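Local coordinates for protein Ufm1-specific protease (Caenorhabditis elegans, PDB 5EJJ) that cleaves the peptide bond at the C-terminal glycine of the ubiquitin-like modifier UFM1, acting as a thiol protease, and helps bring odorant receptors to olfactory cilia, at residues A[31-39]-A[48-58]; A[162-173]-A[199-207]. All coordinates share one frame; numbering follows the deposited sequence.

In the fold
Interaction 1 (31-39 with 48-58) closes before interaction 2 (162-173 with 199-207) opens, so the two lie in series along the chain. Their centres are about 37 Å apart and their nearest atoms about 17 Å apart, without touching. They belong to separate mixed sheets: the first pairs neighbouring strands at one border of a four-strand sheet in the N-terminal MPN region, the second joins strand 163-166 to strand 199-205 in a five-strand sheet of the next region. Both are antiparallel pairings that hold their own sheets together, and both lie away from the probable active-site residues C396, D520 and H522.

Interaction 1 of 2, residues A[31-39]-A[48-58]; sequences TTIGGFVFG and HVLFAYAEDLT
Strands 33-39 and 48-53 run antiparallel, their axes 4.3 Å apart at closest and 146° between directions, and paired backbone bonds join G34 with A52, F36 with L50 and F38 with H48. Beyond G34 and A52, A54 N reaches T32 O in a weak bond. The I33 and Y53 side chains lie alongside each other, and I33 CG1 sits over the tyrosine ring, 3.8 Å from its centroid, in a CH-pi contact. With CG1 beside the backbone N (chi1 -77°) and the chain extended beyond it, I33 also brings CD1 to within 3.5 Å of Y53 CE2. A branched aliphatic chain therefore suits this place, having carbons enough to follow a ring. The opposite face carries F36, whose ring atom CZ meets L57 CD2 at 3.6 Å; L57, in the turn after the strand, folds back over the glycines, its CD1 3.8 Å from G34 CA. A side chain on G34 would run into this methyl; one on G35 would strike L50 O, and the G35 backbone angles alone would jam it against the preceding carbonyl. Further along, F38 and L50 cross at about a right angle, F38 CE2 3.9 Å from L50 CD1. Helix 59-68 packs on this face, L65 touching F36, F38 and L50; T58, its N-cap, takes the N-H of N61 on OG1. On the other face, V37 and V49 are compact beta-branched residues well suited to strands; M11 of helix 8-19 rests on V49 and F51. D56 forms a salt bridge with R321. The pairing is a beta hairpin between consecutive strands, with helices on both faces, consistent with the alpha/beta architecture of an MPN domain.

Interaction 2 of 2, residues A[162-173]-A[199-207]; sequences FTYLNAEHGLVI and VIEFTAMQS
This is an antiparallel strand pairing inside a five-strand mixed sheet, where T163 exchanges two backbone hydrogen bonds with M205, and L165 two with T203. Past the L165-T203 pair the asparagine side chain takes over: N166 ND2 donates to E201 O at 2.9 Å, nearly in line with that carbonyl and in the plane of the amide. The amide reaches E201 because chi1 (177°) carries CG away from the backbone N, a task suited to a short polar side chain. The F202 ring lies across the hairpin 163-166/171-173, touching side chains of both strands. One face receives N166 CB, L165 N lies at its edge, I173 CD1 approaches CZ to 3.5 Å, L171 CB lies 4.0 Å from CE2, and Y164 CB 3.9 Å from CD2. An alanine in place of F202 would remove the ring and is likely to open a gap beside I173, L171 and Y164. Small A204 lets the Y164 ring come close, Y164 CD2 to A204 CB 3.7 Å. On the face of T163 and L165, flexible M205 bends at its end to set CE against L165 CB, 3.7 Å away. Within the hairpin, G170 and L171 both face N166, a G1 beta bulge; glycine accommodates the positive phi of G170. Strand 127-139 flanks 199-205 on its far side, bonding to I200 and F202, while helix 253-280 touches Y164 and I173, and F189 of helix 187-190 meets L171 and I200.

Interaction 1 of 2, residues A[31-39]-A[48-58]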
loop_
_atom_site.group_PDB
_atom_site.type_symbol
_atom_site.label_atom_id
_atom_site.label_comp_id
_atom_site.label_asym_id
_atom_site.label_seq_id
_atom_site.Cartn_x
_atom_site.Cartn_y
_atom_site.Cartn_z
ATOM N N THR A 31 12.473 16.905 21.685
ATOM C CA THR A 31 12.782 18.330 21.540
ATOM C C THR A 31 12.744 18.769 20.071
ATOM O O THR A 31 11.674 19.022 19.512
ATOM C CB THR A 31 14.172 18.702 22.165
ATOM O OG1 THR A 31 15.237 18.037 21.464
ATOM C CG2 THR A 31 14.230 18.338 23.659
ATOM N N THR A 32 13.924 18.846 19.454
ATOM C CA THR A 32 14.064 19.233 18.054
ATOM C C THR A 32 13.778 18.059 17.110
ATOM O O THR A 32 13.389 16.976 17.543
ATOM C CB THR A 32 15.490 19.707 17.769
ATOM O OG1 THR A 32 16.381 18.585 17.833
ATOM C CG2 THR A 32 15.925 20.742 18.783
ATOM N N ILE A 33 14.002 18.274 15.817
ATOM C CA ILE A 33 13.719 17.267 14.799
ATOM C C ILE A 33 14.870 17.148 13.795
ATOM O O ILE A 33 15.358 18.157 13.268
ATOM C CB ILE A 33 12.403 17.599 14.069
ATOM C CG1 ILE A 33 11.210 17.223 14.946
ATOM C CG2 ILE A 33 12.322 16.890 12.754
ATOM C CD1 ILE A 33 9.860 17.564 14.358
ATOM N N GLY A 34 15.314 15.915 13.552
ATOM C CA GLY A 34 16.361 15.641 12.575
ATOM C C GLY A 34 15.857 14.564 11.641
ATOM O O GLY A 34 14.642 14.374 11.538
ATOM N N GLY A 35 16.753 13.852 10.959
ATOM C CA GLY A 35 16.303 12.684 10.212
ATOM C C GLY A 35 17.280 11.965 9.306
ATOM O O GLY A 35 18.412 12.405 9.120
ATOM N N PHE A 36 16.825 10.855 8.727
ATOM C CA PHE A 36 17.638 10.096 7.774
ATOM C C PHE A 36 17.116 10.166 6.329
ATOM O O PHE A 36 15.911 10.313 6.094
ATOM C CB PHE A 36 17.770 8.638 8.217
ATOM C CG PHE A 36 17.941 8.477 9.687
ATOM C CD1 PHE A 36 16.853 8.151 10.488
ATOM C CD2 PHE A 36 19.183 8.670 10.280
ATOM C CE1 PHE A 36 17.003 7.996 11.857
ATOM C CE2 PHE A 36 19.346 8.525 11.646
ATOM C CZ PHE A 36 18.253 8.183 12.438
ATOM N N VAL A 37 18.040 10.043 5.377
ATOM C CA VAL A 37 17.729 10.115 3.952
ATOM C C VAL A 37 18.124 8.813 3.236
ATOM O O VAL A 37 19.293 8.426 3.205
ATOM C CB VAL A 37 18.422 11.337 3.306
ATOM C CG1 VAL A 37 18.082 11.465 1.847
ATOM C CG2 VAL A 37 18.028 12.579 4.034
ATOM N N PHE A 38 17.130 8.132 2.680
ATOM C CA PHE A 38 17.330 6.815 2.108
ATOM C C PHE A 38 17.117 6.903 0.611
ATOM O O PHE A 38 16.298 7.693 0.146
ATOM C CB PHE A 38 16.346 5.835 2.714
ATOM C CG PHE A 38 16.587 5.547 4.159
ATOM C CD1 PHE A 38 17.573 4.647 4.542
ATOM C CD2 PHE A 38 15.820 6.151 5.136
ATOM C CE1 PHE A 38 17.800 4.354 5.890
ATOM C CE2 PHE A 38 16.028 5.874 6.478
ATOM C CZ PHE A 38 17.021 4.970 6.864
ATOM N N GLY A 39 17.853 6.104 -0.155
ATOM C CA GLY A 39 17.800 6.267 -1.588
ATOM C C GLY A 39 18.570 5.242 -2.370
ATOM O O GLY A 39 19.186 4.337 -1.800
ATOM N N HIS A 48 13.267 8.037 0.154
ATOM C CA HIS A 48 12.562 8.228 1.427
ATOM C C HIS A 48 13.290 9.230 2.307
ATOM O O HIS A 48 14.447 9.026 2.648
ATOM C CB HIS A 48 12.483 6.931 2.228
ATOM C CG HIS A 48 11.743 5.822 1.547
ATOM N ND1 HIS A 48 10.386 5.865 1.309
ATOM C CD2 HIS A 48 12.169 4.620 1.091
ATOM C CE1 HIS A 48 10.011 4.749 0.707
ATOM N NE2 HIS A 48 11.074 3.974 0.565
ATOM N N VAL A 49 12.620 10.308 2.693
ATOM C CA VAL A 49 13.175 11.180 3.705
ATOM C C VAL A 49 12.420 10.955 5.008
ATOM O O VAL A 49 11.225 11.218 5.107
ATOM C CB VAL A 49 13.126 12.634 3.276
ATOM C CG1 VAL A 49 13.681 13.504 4.373
ATOM C CG2 VAL A 49 13.936 12.818 2.011
ATOM N N LEU A 50 13.105 10.418 6.007
ATOM C CA LEU A 50 12.422 10.107 7.256
ATOM C C LEU A 50 12.825 11.030 8.404
ATOM O O LEU A 50 13.987 11.072 8.808
ATOM C CB LEU A 50 12.605 8.647 7.622
ATOM C CG LEU A 50 11.899 7.715 6.639
ATOM C CD1 LEU A 50 12.188 6.236 6.968
ATOM C CD2 LEU A 50 10.385 8.008 6.579
ATOM N N PHE A 51 11.850 11.782 8.911
ATOM C CA PHE A 51 12.088 12.719 9.998
ATOM C C PHE A 51 11.913 12.041 11.359
ATOM O O PHE A 51 11.122 11.096 11.509
ATOM C CB PHE A 51 11.145 13.917 9.870
ATOM C CG PHE A 51 11.397 14.751 8.662
ATOM C CD1 PHE A 51 10.671 14.550 7.506
ATOM C CD2 PHE A 51 12.370 15.728 8.670
ATOM C CE1 PHE A 51 10.904 15.324 6.371
ATOM C CE2 PHE A 51 12.622 16.504 7.531
ATOM C CZ PHE A 51 11.891 16.300 6.383
ATOM N N ALA A 52 12.654 12.534 12.348
ATOM C CA ALA A 52 12.584 12.009 13.710
ATOM C C ALA A 52 13.019 13.043 14.751
ATOM O O ALA A 52 13.943 13.839 14.506
ATOM C CB ALA A 52 13.440 10.773 13.839
ATOM N N TYR A 53 12.353 13.017 15.911
ATOM C CA TYR A 53 12.784 13.786 17.074
ATOM C C TYR A 53 14.078 13.186 17.627
ATOM O O TYR A 53 14.389 12.026 17.362
ATOM C CB TYR A 53 11.704 13.785 18.145
ATOM C CG TYR A 53 10.406 14.443 17.737
ATOM C CD1 TYR A 53 9.380 13.703 17.183
ATOM C CD2 TYR A 53 10.200 15.804 17.921
ATOM C CE1 TYR A 53 8.178 14.295 16.822
ATOM C CE2 TYR A 53 9.004 16.408 17.557
ATOM C CZ TYR A 53 7.994 15.646 17.012
ATOM O OH TYR A 53 6.791 16.229 16.651
ATOM N N ALA A 54 14.826 13.967 18.399
ATOM C CA ALA A 54 16.185 13.585 18.772
ATOM C C ALA A 54 16.308 12.251 19.503
ATOM O O ALA A 54 17.353 11.599 19.392
ATOM C CB ALA A 54 16.851 14.691 19.558
ATOM N N GLU A 55 15.262 11.846 20.235
ATOM C CA GLU A 55 15.269 10.530 20.894
ATOM C C GLU A 55 15.562 9.459 19.860
ATOM O O GLU A 55 16.438 8.612 20.052
ATOM C CB GLU A 55 13.929 10.168 21.540
ATOM C CG GLU A 55 13.329 11.211 22.421
ATOM C CD GLU A 55 12.247 11.991 21.707
ATOM O OE1 GLU A 55 12.565 13.090 21.181
ATOM O OE2 GLU A 55 11.087 11.500 21.665
ATOM N N ASP A 56 14.828 9.520 18.753
ATOM C CA ASP A 56 14.826 8.451 17.771
ATOM C C ASP A 56 15.947 8.535 16.751
ATOM O O ASP A 56 16.013 7.706 15.850
ATOM C CB ASP A 56 13.474 8.400 17.074
ATOM C CG ASP A 56 12.305 8.430 18.059
ATOM O OD1 ASP A 56 12.033 7.385 18.709
ATOM O OD2 ASP A 56 11.658 9.501 18.175
ATOM N N LEU A 57 16.840 9.511 16.888
ATOM C CA LEU A 57 18.000 9.578 15.995
ATOM C C LEU A 57 19.135 8.663 16.444
ATOM O O LEU A 57 20.313 8.968 16.227
ATOM C CB LEU A 57 18.507 11.004 15.829
ATOM C CG LEU A 57 17.495 11.904 15.126
ATOM C CD1 LEU A 57 17.925 13.352 15.189
ATOM C CD2 LEU A 57 17.298 11.478 13.682
ATOM N N THR A 58 18.755 7.540 17.059
ATOM C CA THR A 58 19.669 6.493 17.497
ATOM C C THR A 58 20.095 5.595 16.345
ATOM O O THR A 58 19.316 5.330 15.436
ATOM C CB THR A 58 18.978 5.579 18.522
ATOM O OG1 THR A 58 17.769 5.055 17.963
ATOM C CG2 THR A 58 18.630 6.339 19.780
#

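Interaction 2 of 2, residues A[162-173]-A[199-207]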
loop_
_atom_site.group_PDB
_atom_site.type_symbol
_atom_site.label_atom_id
_atom_site.label_comp_id
_atom_site.label_asym_id
_atom_site.label_seq_id
_atom_site.Cartn_x
_atom_site.Cartn_y
_atom_site.Cartn_z
ATOM N N PHE A 162 21.420 -19.696 -1.031
ATOM C CA PHE A 162 20.056 -20.014 -1.433
ATOM C C PHE A 162 19.898 -19.893 -2.949
ATOM O O PHE A 162 20.655 -19.195 -3.619
ATOM C CB PHE A 162 19.059 -19.076 -0.783
ATOM C CG PHE A 162 19.044 -19.126 0.706
ATOM C CD1 PHE A 162 19.658 -20.154 1.394
ATOM C CD2 PHE A 162 18.394 -18.135 1.430
ATOM C CE1 PHE A 162 19.624 -20.186 2.776
ATOM C CE2 PHE A 162 18.355 -18.166 2.810
ATOM C CZ PHE A 162 18.972 -19.186 3.479
ATOM N N THR A 163 18.879 -20.555 -3.474
ATOM C CA THR A 163 18.578 -20.556 -4.894
ATOM C C THR A 163 17.089 -20.307 -5.049
ATOM O O THR A 163 16.274 -20.834 -4.284
ATOM C CB THR A 163 18.923 -21.918 -5.497
ATOM O OG1 THR A 163 20.343 -22.084 -5.472
ATOM C CG2 THR A 163 18.414 -22.055 -6.938
ATOM N N TYR A 164 16.720 -19.475 -6.012
ATOM C CA TYR A 164 15.310 -19.174 -6.197
ATOM C C TYR A 164 14.914 -19.621 -7.588
ATOM O O TYR A 164 15.618 -19.362 -8.569
ATOM C CB TYR A 164 15.012 -17.679 -5.985
ATOM C CG TYR A 164 15.515 -17.119 -4.666
ATOM C CD1 TYR A 164 16.827 -16.660 -4.543
ATOM C CD2 TYR A 164 14.678 -17.053 -3.542
ATOM C CE1 TYR A 164 17.292 -16.160 -3.357
ATOM C CE2 TYR A 164 15.138 -16.556 -2.342
ATOM C CZ TYR A 164 16.446 -16.111 -2.264
ATOM O OH TYR A 164 16.911 -15.599 -1.086
ATOM N N LEU A 165 13.769 -20.278 -7.671
ATOM C CA LEU A 165 13.411 -20.964 -8.882
ATOM C C LEU A 165 11.951 -20.734 -9.243
ATOM O O LEU A 165 11.072 -20.895 -8.398
ATOM C CB LEU A 165 13.661 -22.446 -8.667
ATOM C CG LEU A 165 13.671 -23.260 -9.946
ATOM C CD1 LEU A 165 15.066 -23.137 -10.613
ATOM C CD2 LEU A 165 13.235 -24.703 -9.640
ATOM N N ASN A 166 11.696 -20.337 -10.490
ATOM C CA ASN A 166 10.333 -20.277 -11.017
ATOM C C ASN A 166 10.244 -21.293 -12.134
ATOM O O ASN A 166 10.977 -21.195 -13.122
ATOM C CB ASN A 166 9.985 -18.885 -11.561
ATOM C CG ASN A 166 8.578 -18.828 -12.191
ATOM O OD1 ASN A 166 8.355 -19.353 -13.277
ATOM N ND2 ASN A 166 7.639 -18.188 -11.510
ATOM N N ALA A 167 9.350 -22.268 -11.989
ATOM C CA ALA A 167 9.308 -23.380 -12.933
ATOM C C ALA A 167 8.470 -23.088 -14.178
ATOM O O ALA A 167 8.851 -23.479 -15.284
ATOM C CB ALA A 167 8.838 -24.646 -12.245
ATOM N N GLU A 168 7.351 -22.387 -13.994
ATOM C CA GLU A 168 6.477 -21.973 -15.096
ATOM C C GLU A 168 7.167 -21.078 -16.135
ATOM O O GLU A 168 6.585 -20.745 -17.152
ATOM C CB GLU A 168 5.252 -21.234 -14.533
ATOM C CG GLU A 168 4.086 -21.024 -15.516
ATOM C CD GLU A 168 3.136 -19.914 -15.075
ATOM O OE1 GLU A 168 3.390 -19.321 -14.004
ATOM O OE2 GLU A 168 2.143 -19.627 -15.792
ATOM N N HIS A 169 8.399 -20.672 -15.883
ATOM C CA HIS A 169 9.094 -19.831 -16.835
ATOM C C HIS A 169 10.561 -20.192 -16.920
ATOM O O HIS A 169 11.310 -19.569 -17.670
ATOM C CB HIS A 169 8.966 -18.366 -16.450
ATOM C CG HIS A 169 7.565 -17.848 -16.491
ATOM N ND1 HIS A 169 6.974 -17.393 -17.650
ATOM C CD2 HIS A 169 6.642 -17.688 -15.513
ATOM C CE1 HIS A 169 5.746 -16.984 -17.384
ATOM N NE2 HIS A 169 5.520 -17.149 -16.092
ATOM N N GLY A 170 10.987 -21.184 -16.147
ATOM C CA GLY A 170 12.366 -21.633 -16.231
ATOM C C GLY A 170 13.357 -20.556 -15.827
ATOM O O GLY A 170 14.366 -20.300 -16.496
ATOM N N LEU A 171 13.042 -19.925 -14.704
ATOM C CA LEU A 171 13.834 -18.844 -14.159
ATOM C C LEU A 171 14.589 -19.347 -12.943
ATOM O O LEU A 171 14.018 -20.021 -12.069
ATOM C CB LEU A 171 12.902 -17.707 -13.758
ATOM C CG LEU A 171 12.199 -17.090 -14.956
ATOM C CD1 LEU A 171 11.317 -15.940 -14.532
ATOM C CD2 LEU A 171 13.279 -16.643 -15.915
ATOM N N VAL A 172 15.872 -19.021 -12.884
ATOM C CA VAL A 172 16.650 -19.384 -11.722
ATOM C C VAL A 172 17.529 -18.214 -11.264
ATOM O O VAL A 172 18.315 -17.661 -12.041
ATOM C CB VAL A 172 17.443 -20.724 -11.945
ATOM C CG1 VAL A 172 18.274 -20.668 -13.199
ATOM C CG2 VAL A 172 18.339 -21.044 -10.775
ATOM N N ILE A 173 17.359 -17.812 -10.008
ATOM C CA ILE A 173 18.307 -16.894 -9.380
ATOM C C ILE A 173 19.162 -17.647 -8.364
ATOM O O ILE A 173 18.650 -18.379 -7.510
ATOM C CB ILE A 173 17.609 -15.687 -8.724
ATOM C CG1 ILE A 173 16.708 -14.991 -9.735
ATOM C CG2 ILE A 173 18.643 -14.682 -8.186
ATOM C CD1 ILE A 173 15.606 -14.231 -9.081
ATOM N N VAL A 199 4.103 -9.302 -10.049
ATOM C CA VAL A 199 4.788 -10.165 -9.103
ATOM C C VAL A 199 5.280 -11.436 -9.765
ATOM O O VAL A 199 4.468 -12.200 -10.259
ATOM C CB VAL A 199 3.816 -10.591 -8.004
ATOM C CG1 VAL A 199 4.489 -11.491 -7.034
ATOM C CG2 VAL A 199 3.275 -9.394 -7.277
ATOM N N ILE A 200 6.593 -11.659 -9.776
ATOM C CA ILE A 200 7.188 -12.939 -10.168
ATOM C C ILE A 200 7.466 -13.801 -8.912
ATOM O O ILE A 200 8.424 -13.539 -8.170
ATOM C CB ILE A 200 8.539 -12.716 -10.905
ATOM C CG1 ILE A 200 8.397 -11.654 -11.977
ATOM C CG2 ILE A 200 9.075 -13.993 -11.523
ATOM C CD1 ILE A 200 8.971 -10.334 -11.566
ATOM N N GLU A 201 6.645 -14.825 -8.671
ATOM C CA GLU A 201 6.825 -15.710 -7.512
ATOM C C GLU A 201 7.880 -16.805 -7.715
ATOM O O GLU A 201 7.856 -17.479 -8.730
ATOM C CB GLU A 201 5.498 -16.363 -7.179
ATOM C CG GLU A 201 5.523 -17.287 -5.986
ATOM C CD GLU A 201 4.124 -17.474 -5.373
ATOM O OE1 GLU A 201 3.783 -18.631 -5.024
ATOM O OE2 GLU A 201 3.370 -16.464 -5.235
ATOM N N PHE A 202 8.795 -16.987 -6.754
ATOM C CA PHE A 202 9.794 -18.081 -6.797
ATOM C C PHE A 202 9.697 -19.057 -5.625
ATOM O O PHE A 202 9.086 -18.772 -4.589
ATOM C CB PHE A 202 11.227 -17.572 -6.787
ATOM C CG PHE A 202 11.592 -16.719 -7.950
ATOM C CD1 PHE A 202 11.080 -15.433 -8.075
ATOM C CD2 PHE A 202 12.522 -17.160 -8.876
ATOM C CE1 PHE A 202 11.467 -14.612 -9.125
ATOM C CE2 PHE A 202 12.923 -16.353 -9.946
ATOM C CZ PHE A 202 12.394 -15.080 -10.067
ATOM N N THR A 203 10.329 -20.214 -5.797
ATOM C CA THR A 203 10.461 -21.168 -4.709
ATOM C C THR A 203 11.878 -21.072 -4.176
ATOM O O THR A 203 12.838 -21.151 -4.949
ATOM C CB THR A 203 10.164 -22.584 -5.161
ATOM O OG1 THR A 203 8.752 -22.724 -5.345
ATOM C CG2 THR A 203 10.603 -23.557 -4.091
ATOM N N ALA A 204 12.023 -20.856 -2.871
ATOM C CA ALA A 204 13.366 -20.686 -2.315
ATOM C C ALA A 204 13.896 -22.027 -1.824
ATOM O O ALA A 204 13.185 -22.803 -1.159
ATOM C CB ALA A 204 13.390 -19.648 -1.205
ATOM N N MET A 205 15.146 -22.301 -2.175
ATOM C CA MET A 205 15.702 -23.620 -1.983
ATOM C C MET A 205 17.110 -23.559 -1.447
ATOM O O MET A 205 17.755 -22.523 -1.481
ATOM C CB MET A 205 15.677 -24.360 -3.303
ATOM C CG MET A 205 14.275 -24.621 -3.729
ATOM S SD MET A 205 14.150 -25.421 -5.301
ATOM C CE MET A 205 15.429 -24.569 -6.219
ATOM N N GLN A 206 17.600 -24.689 -0.975
ATOM C CA GLN A 206 18.921 -24.756 -0.407
ATOM C C GLN A 206 19.529 -26.122 -0.736
ATOM O O GLN A 206 18.792 -27.103 -0.973
ATOM C CB GLN A 206 18.757 -24.602 1.081
ATOM C CG GLN A 206 19.989 -24.454 1.860
ATOM C CD GLN A 206 19.677 -24.446 3.323
ATOM O OE1 GLN A 206 18.604 -24.902 3.744
ATOM N NE2 GLN A 206 20.599 -23.918 4.118
ATOM N N SER A 207 20.863 -26.185 -0.755
ATOM C CA SER A 207 21.585 -27.449 -0.938
ATOM C C SER A 207 21.193 -28.475 0.144
ATOM O O SER A 207 21.020 -28.111 1.314
ATOM C CB SER A 207 23.094 -27.179 -0.913
ATOM O OG SER A 207 23.861 -28.371 -0.949
#